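PDB 3OOX: putative 2OG-Fe(II) oxygenase family protein from Caulobacter crescentus CB15, which probably uses iron(II) and oxygen to turn 2-oxoglutarate into ethene, and to oxidise L-arginine with release of guanidine and succinate. Local coordinates for residues Asp53-Lys56 against Ala57-Leu61; Asp104-Pro107 against Gly108-Phe111. All coordinates share one frame; numbering follows the deposited sequence.

Contact 1. Residues Asp53-Lys56 against Ala57-Leu61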
ATOM      1  N   ASP A  53       7.064 -11.197  12.621  1.00 26.10           N
ATOM      2  CA  ASP A  53       7.327 -11.537  14.012  1.00 26.59           C
ATOM      3  C   ASP A  53       7.841 -10.347  14.813  1.00 23.32           C
ATOM      4  O   ASP A  53       7.445 -10.178  15.986  1.00 24.94           O
ATOM      5  CB  ASP A  53       8.332 -12.696  14.107  1.00 27.58           C
ATOM      6  CG  ASP A  53       7.712 -14.050  13.768  1.00 32.65           C
ATOM      7  OD1 ASP A  53       6.473 -14.205  13.824  1.00 37.17           O
ATOM      8  OD2 ASP A  53       8.491 -14.975  13.445  1.00 41.55           O
ATOM      9  N   SER A  54       8.716  -9.530  14.212  1.00 23.44           N
ATOM     10  CA  SER A  54       9.167  -8.310  14.873  1.00 24.33           C
ATOM     11  C   SER A  54       8.017  -7.309  15.108  1.00 22.21           C
ATOM     12  O   SER A  54       7.961  -6.649  16.175  1.00 24.86           O
ATOM     13  CB  SER A  54      10.312  -7.638  14.117  1.00 25.63           C
ATOM     14  OG  SER A  54      11.521  -8.323  14.383  1.00 31.17           O
ATOM     15  N   ALA A  55       7.134  -7.180  14.114  1.00 23.55           N
ATOM     16  CA  ALA A  55       5.939  -6.357  14.288  1.00 21.95           C
ATOM     17  C   ALA A  55       5.095  -6.854  15.461  1.00 22.36           C
ATOM     18  O   ALA A  55       4.698  -6.061  16.344  1.00 23.88           O
ATOM     19  CB  ALA A  55       5.089  -6.326  12.981  1.00 22.18           C
ATOM     20  N   LYS A  56       4.802  -8.158  15.467  1.00 23.03           N
ATOM     21  CA  LYS A  56       4.007  -8.762  16.542  1.00 23.51           C
ATOM     22  C   LYS A  56       4.667  -8.528  17.902  1.00 24.54           C
ATOM     23  O   LYS A  56       4.003  -8.216  18.886  1.00 25.36           O
ATOM     24  CB  LYS A  56       3.799 -10.259  16.304  1.00 25.66           C
ATOM     25  CG  LYS A  56       2.950 -10.638  15.087  1.00 26.20           C
ATOM     26  CD  LYS A  56       2.901 -12.142  14.868  1.00 28.70           C
ATOM     27  CE  LYS A  56       1.857 -12.508  13.814  1.00 33.19           C
ATOM     28  NZ  LYS A  56       1.917 -13.963  13.474  1.00 31.22           N
ATOM     29  N   ALA A  57       5.982  -8.662  17.955  1.00 26.18           N
ATOM     30  CA  ALA A  57       6.727  -8.453  19.190  1.00 26.63           C
ATOM     31  C   ALA A  57       6.652  -7.004  19.648  1.00 25.76           C
ATOM     32  O   ALA A  57       6.434  -6.720  20.830  1.00 26.13           O
ATOM     33  CB  ALA A  57       8.212  -8.891  18.999  1.00 26.86           C
ATOM     34  N   PHE A  58       6.778  -6.078  18.698  1.00 24.07           N
ATOM     35  CA  PHE A  58       6.640  -4.667  19.038  1.00 23.33           C
ATOM     36  C   PHE A  58       5.261  -4.351  19.658  1.00 22.21           C
ATOM     37  O   PHE A  58       5.165  -3.685  20.699  1.00 22.26           O
ATOM     38  CB  PHE A  58       6.868  -3.729  17.841  1.00 22.27           C
ATOM     39  CG  PHE A  58       6.512  -2.314  18.180  1.00 19.70           C
ATOM     40  CD1 PHE A  58       7.373  -1.528  18.918  1.00 21.09           C
ATOM     41  CD2 PHE A  58       5.270  -1.792  17.843  1.00 21.69           C
ATOM     42  CE1 PHE A  58       7.053  -0.253  19.293  1.00 22.11           C
ATOM     43  CE2 PHE A  58       4.932  -0.511  18.247  1.00 19.51           C
ATOM     44  CZ  PHE A  58       5.805   0.254  18.970  1.00 21.27           C
ATOM     45  N   PHE A  59       4.204  -4.810  18.990  1.00 22.96           N
ATOM     46  CA  PHE A  59       2.845  -4.492  19.441  1.00 21.42           C
ATOM     47  C   PHE A  59       2.480  -5.178  20.753  1.00 21.93           C
ATOM     48  O   PHE A  59       1.595  -4.717  21.478  1.00 22.85           O
ATOM     49  CB  PHE A  59       1.799  -4.836  18.362  1.00 21.58           C
ATOM     50  CG  PHE A  59       1.847  -3.916  17.149  1.00 20.11           C
ATOM     51  CD1 PHE A  59       1.727  -2.539  17.317  1.00 20.57           C
ATOM     52  CD2 PHE A  59       1.992  -4.431  15.881  1.00 22.07           C
ATOM     53  CE1 PHE A  59       1.766  -1.682  16.218  1.00 19.81           C
ATOM     54  CE2 PHE A  59       2.025  -3.578  14.775  1.00 18.09           C
ATOM     55  CZ  PHE A  59       1.930  -2.204  14.962  1.00 18.57           C
ATOM     56  N   ALA A  60       3.189  -6.271  21.071  1.00 22.41           N
ATOM     57  CA  ALA A  60       3.039  -6.949  22.380  1.00 23.80           C
ATOM     58  C   ALA A  60       3.729  -6.232  23.558  1.00 24.91           C
ATOM     59  O   ALA A  60       3.504  -6.604  24.726  1.00 26.05           O
ATOM     60  CB  ALA A  60       3.549  -8.385  22.264  1.00 25.11           C
ATOM     61  N   LEU A  61       4.547  -5.218  23.280  1.00 25.03           N
ATOM     62  CA  LEU A  61       5.188  -4.439  24.342  1.00 25.23           C
ATOM     63  C   LEU A  61       4.150  -3.676  25.170  1.00 25.25           C
ATOM     64  O   LEU A  61       3.041  -3.426  24.686  1.00 26.74           O
ATOM     65  CB  LEU A  61       6.179  -3.440  23.769  1.00 24.35           C
ATOM     66  CG  LEU A  61       7.452  -3.971  23.115  1.00 26.50           C
ATOM     67  CD1 LEU A  61       8.184  -2.885  22.333  1.00 25.00           C
ATOM     68  CD2 LEU A  61       8.366  -4.593  24.182  1.00 30.43           C
TER

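Contact 2. Residues Asp104-Pro107 against Gly108-Phe111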
ATOM      1  N   ASP A 104      14.738   5.440   4.567  1.00 18.92           N
ATOM      2  CA  ASP A 104      16.011   5.844   5.187  1.00 17.83           C
ATOM      3  C   ASP A 104      16.833   6.497   4.083  1.00 18.06           C
ATOM      4  O   ASP A 104      17.229   5.822   3.120  1.00 20.23           O
ATOM      5  CB  ASP A 104      16.809   4.646   5.699  1.00 19.99           C
ATOM      6  CG  ASP A 104      16.345   4.144   7.056  1.00 27.36           C
ATOM      7  OD1 ASP A 104      15.970   4.958   7.926  1.00 22.75           O
ATOM      8  OD2 ASP A 104      16.402   2.913   7.259  1.00 41.20           O
ATOM      9  N   LEU A 105      17.098   7.791   4.251  1.00 18.70           N
ATOM     10  CA  LEU A 105      17.819   8.566   3.265  1.00 19.61           C
ATOM     11  C   LEU A 105      19.269   8.650   3.686  1.00 19.92           C
ATOM     12  O   LEU A 105      19.566   8.688   4.858  1.00 21.62           O
ATOM     13  CB  LEU A 105      17.245   9.980   3.169  1.00 19.43           C
ATOM     14  CG  LEU A 105      15.829  10.066   2.579  1.00 19.49           C
ATOM     15  CD1 LEU A 105      15.231  11.479   2.802  1.00 16.96           C
ATOM     16  CD2 LEU A 105      15.750   9.711   1.108  1.00 17.90           C
ATOM     17  N   PRO A 106      20.170   8.732   2.705  1.00 22.08           N
ATOM     18  CA  PRO A 106      21.560   8.918   3.053  1.00 24.21           C
ATOM     19  C   PRO A 106      21.792  10.275   3.673  1.00 22.63           C
ATOM     20  O   PRO A 106      20.994  11.205   3.419  1.00 22.90           O
ATOM     21  CB  PRO A 106      22.282   8.839   1.721  1.00 23.81           C
ATOM     22  CG  PRO A 106      21.299   9.157   0.718  1.00 25.56           C
ATOM     23  CD  PRO A 106      19.943   8.643   1.267  1.00 23.08           C
ATOM     24  N   PRO A 107      22.868  10.422   4.446  1.00 25.96           N
ATOM     25  CA  PRO A 107      23.230  11.743   4.937  1.00 24.33           C
ATOM     26  C   PRO A 107      23.290  12.771   3.819  1.00 23.03           C
ATOM     27  O   PRO A 107      23.762  12.458   2.710  1.00 24.54           O
ATOM     28  CB  PRO A 107      24.624  11.533   5.554  1.00 28.38           C
ATOM     29  CG  PRO A 107      24.626  10.070   5.922  1.00 30.45           C
ATOM     30  CD  PRO A 107      23.841   9.389   4.873  1.00 28.12           C
ATOM     31  N   GLY A 108      22.786  13.975   4.100  1.00 22.74           N
ATOM     32  CA  GLY A 108      22.832  15.063   3.141  1.00 23.35           C
ATOM     33  C   GLY A 108      21.785  15.058   2.039  1.00 20.67           C
ATOM     34  O   GLY A 108      21.747  15.977   1.220  1.00 21.14           O
ATOM     35  N   HIS A 109      20.930  14.043   1.991  1.00 18.96           N
ATOM     36  CA  HIS A 109      19.944  13.928   0.908  1.00 18.07           C
ATOM     37  C   HIS A 109      19.035  15.174   0.846  1.00 18.42           C
ATOM     38  O   HIS A 109      18.596  15.668   1.907  1.00 21.03           O
ATOM     39  CB  HIS A 109      19.103  12.680   1.097  1.00 19.69           C
ATOM     40  CG  HIS A 109      18.405  12.241  -0.130  1.00 17.82           C
ATOM     41  ND1 HIS A 109      17.322  12.913  -0.653  1.00 18.06           N
ATOM     42  CD2 HIS A 109      18.649  11.196  -0.962  1.00 18.62           C
ATOM     43  CE1 HIS A 109      16.934  12.307  -1.759  1.00 20.48           C
ATOM     44  NE2 HIS A 109      17.732  11.261  -1.975  1.00 17.54           N
ATOM     45  N   ARG A 110      18.725  15.615  -0.365  1.00 20.40           N
ATOM     46  CA  ARG A 110      17.922  16.809  -0.622  1.00 22.64           C
ATOM     47  C   ARG A 110      16.491  16.686  -0.089  1.00 21.63           C
ATOM     48  O   ARG A 110      15.839  17.706   0.122  1.00 25.15           O
ATOM     49  CB  ARG A 110      17.863  17.134  -2.108  1.00 24.30           C
ATOM     50  CG  ARG A 110      17.086  16.148  -2.949  1.00 23.48           C
ATOM     51  CD  ARG A 110      17.399  16.262  -4.457  1.00 23.22           C
ATOM     52  NE  ARG A 110      16.535  15.456  -5.274  1.00 21.78           N
ATOM     53  CZ  ARG A 110      16.647  14.155  -5.488  1.00 21.22           C
ATOM     54  NH1 ARG A 110      17.675  13.496  -4.954  1.00 22.97           N
ATOM     55  NH2 ARG A 110      15.764  13.497  -6.271  1.00 23.14           N
ATOM     56  N   PHE A 111      15.993  15.456   0.096  1.00 18.93           N
ATOM     57  CA  PHE A 111      14.625  15.256   0.595  1.00 18.58           C
ATOM     58  C   PHE A 111      14.514  15.307   2.116  1.00 17.90           C
ATOM     59  O   PHE A 111      13.397  15.292   2.652  1.00 18.21           O
ATOM     60  CB  PHE A 111      13.999  13.927   0.113  1.00 17.04           C
ATOM     61  CG  PHE A 111      13.774  13.809  -1.370  1.00 18.50           C
ATOM     62  CD1 PHE A 111      13.779  14.908  -2.243  1.00 19.10           C
ATOM     63  CD2 PHE A 111      13.497  12.556  -1.876  1.00 18.08           C
ATOM     64  CE1 PHE A 111      13.529  14.702  -3.583  1.00 19.03           C
ATOM     65  CE2 PHE A 111      13.257  12.345  -3.179  1.00 17.85           C
ATOM     66  CZ  PHE A 111      13.261  13.410  -4.056  1.00 17.29           C
TER

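Contact 1. Residues Asp53-Lys56 against Ala57-Leu61
Phe59 N donates to Ala55 O at 3.0 Å. Three more i to i+4 bonds run beside it. Ala57 N reaches Asp53 O at 2.9 Å. Phe58 N reaches Ser54 O at 2.8 Å. Ala60 N reaches Lys56 O at 3.0 Å, but this bond is more bent, at 141°. The backbone oxygens of Asp53 to Lys56 are thus each taken by an amide one turn on. Leu61 N turns to Phe58 O instead, at 3.1 Å, a three-residue step. Phe59 O accepts a bond from Lys66 NZ. This is the C-terminal end of the alpha-helix 45-59, in the N-terminal region of a 2-oxoglutarate oxygenase. The hydroxyl of Ser54 is satisfied by Asp130 of helix 127-152. Side chains add less to the contact. The Phe59 ring has CD2 3.2 Å from Ala55 O, while Ala55 CB is a looser neighbour, 4.5 Å from Phe59 CE2. With CG beside its own backbone N (chi1 -70°), the Phe59 ring folds back along the preceding turn. Both Ala55 and Phe59 rest on Leu173 of strand 170-176. With an alanine in place of Phe59, Leu173 and Ala55 would probably be left without their aromatic neighbour and a gap would open beside them. Phe58 has CG anti to its backbone N (chi1 171°). This sends its ring toward Trp99, which it meets edge-to-face.

Contact 2. Residues Asp104-Pro107 against Gly108-Phe111
The imidazole of His109 carries Leu105 CD2 over the centre of one face. Leu105 CD2 is 3.8 Å from the centroid of the His109 ring and only 5° off the normal, a CH-pi contact. Pro106 CG lies at the ring edge, in plane, 3.7 Å from His109 CD2. Phe111 N is also at the edge and donates to His109 ND1 at 3.0 Å. This bond is nearly straight (168°) and lies close to the ring plane. The other ring nitrogen, NE2, is hydrogen-bonded to Asp166. Bonds at both nitrogens therefore hold the ring's rotation. His109 CE1 in turn sits over one face of the Phe111 ring, toward its rim. Pro106 to His109 form a type II beta turn in the loop between strand 97-101 and helix 127-152. It is closed by His109 N and Pro106 O at 3.2 Å. Gly108 has the positive phi expected at the third position of such a turn, which favours glycine, and a CB there would come close to Pro107 O. With CG anti to the backbone N (chi1 -161°), the His109 ring lies back against Leu105 and Pro106. The two Leu105 methyls divide the work: CD2 covers the imidazole, and Leu105 CD1 meets Phe111 CB at 3.8 Å. Arg112 binds Leu105 O and Pro106 O with its guanidinium nitrogens.

Overall arrangement
Along the chain, contact 1 comes first and is complete before contact 2 begins. Neither encloses or crosses the other. Contact 1 closes no loop: it lies toward the C-terminal end of helix 45-59 and leads on toward helix 63-66. The chain then passes through strands 78-80 and 97-101, which lie at one end of the mixed eight-stranded sheet. Contact 2 follows as a tight turn in the loop before helix 127-152. Contact 1 and contact 2 do not touch; the centres of contacts 1 and 2 are about 28 Å apart. Contact 1 ties its helix to strand 170-176 and helix 127-152. Contact 2 joins its loop to Asp166 and Asp274, farther along the chain.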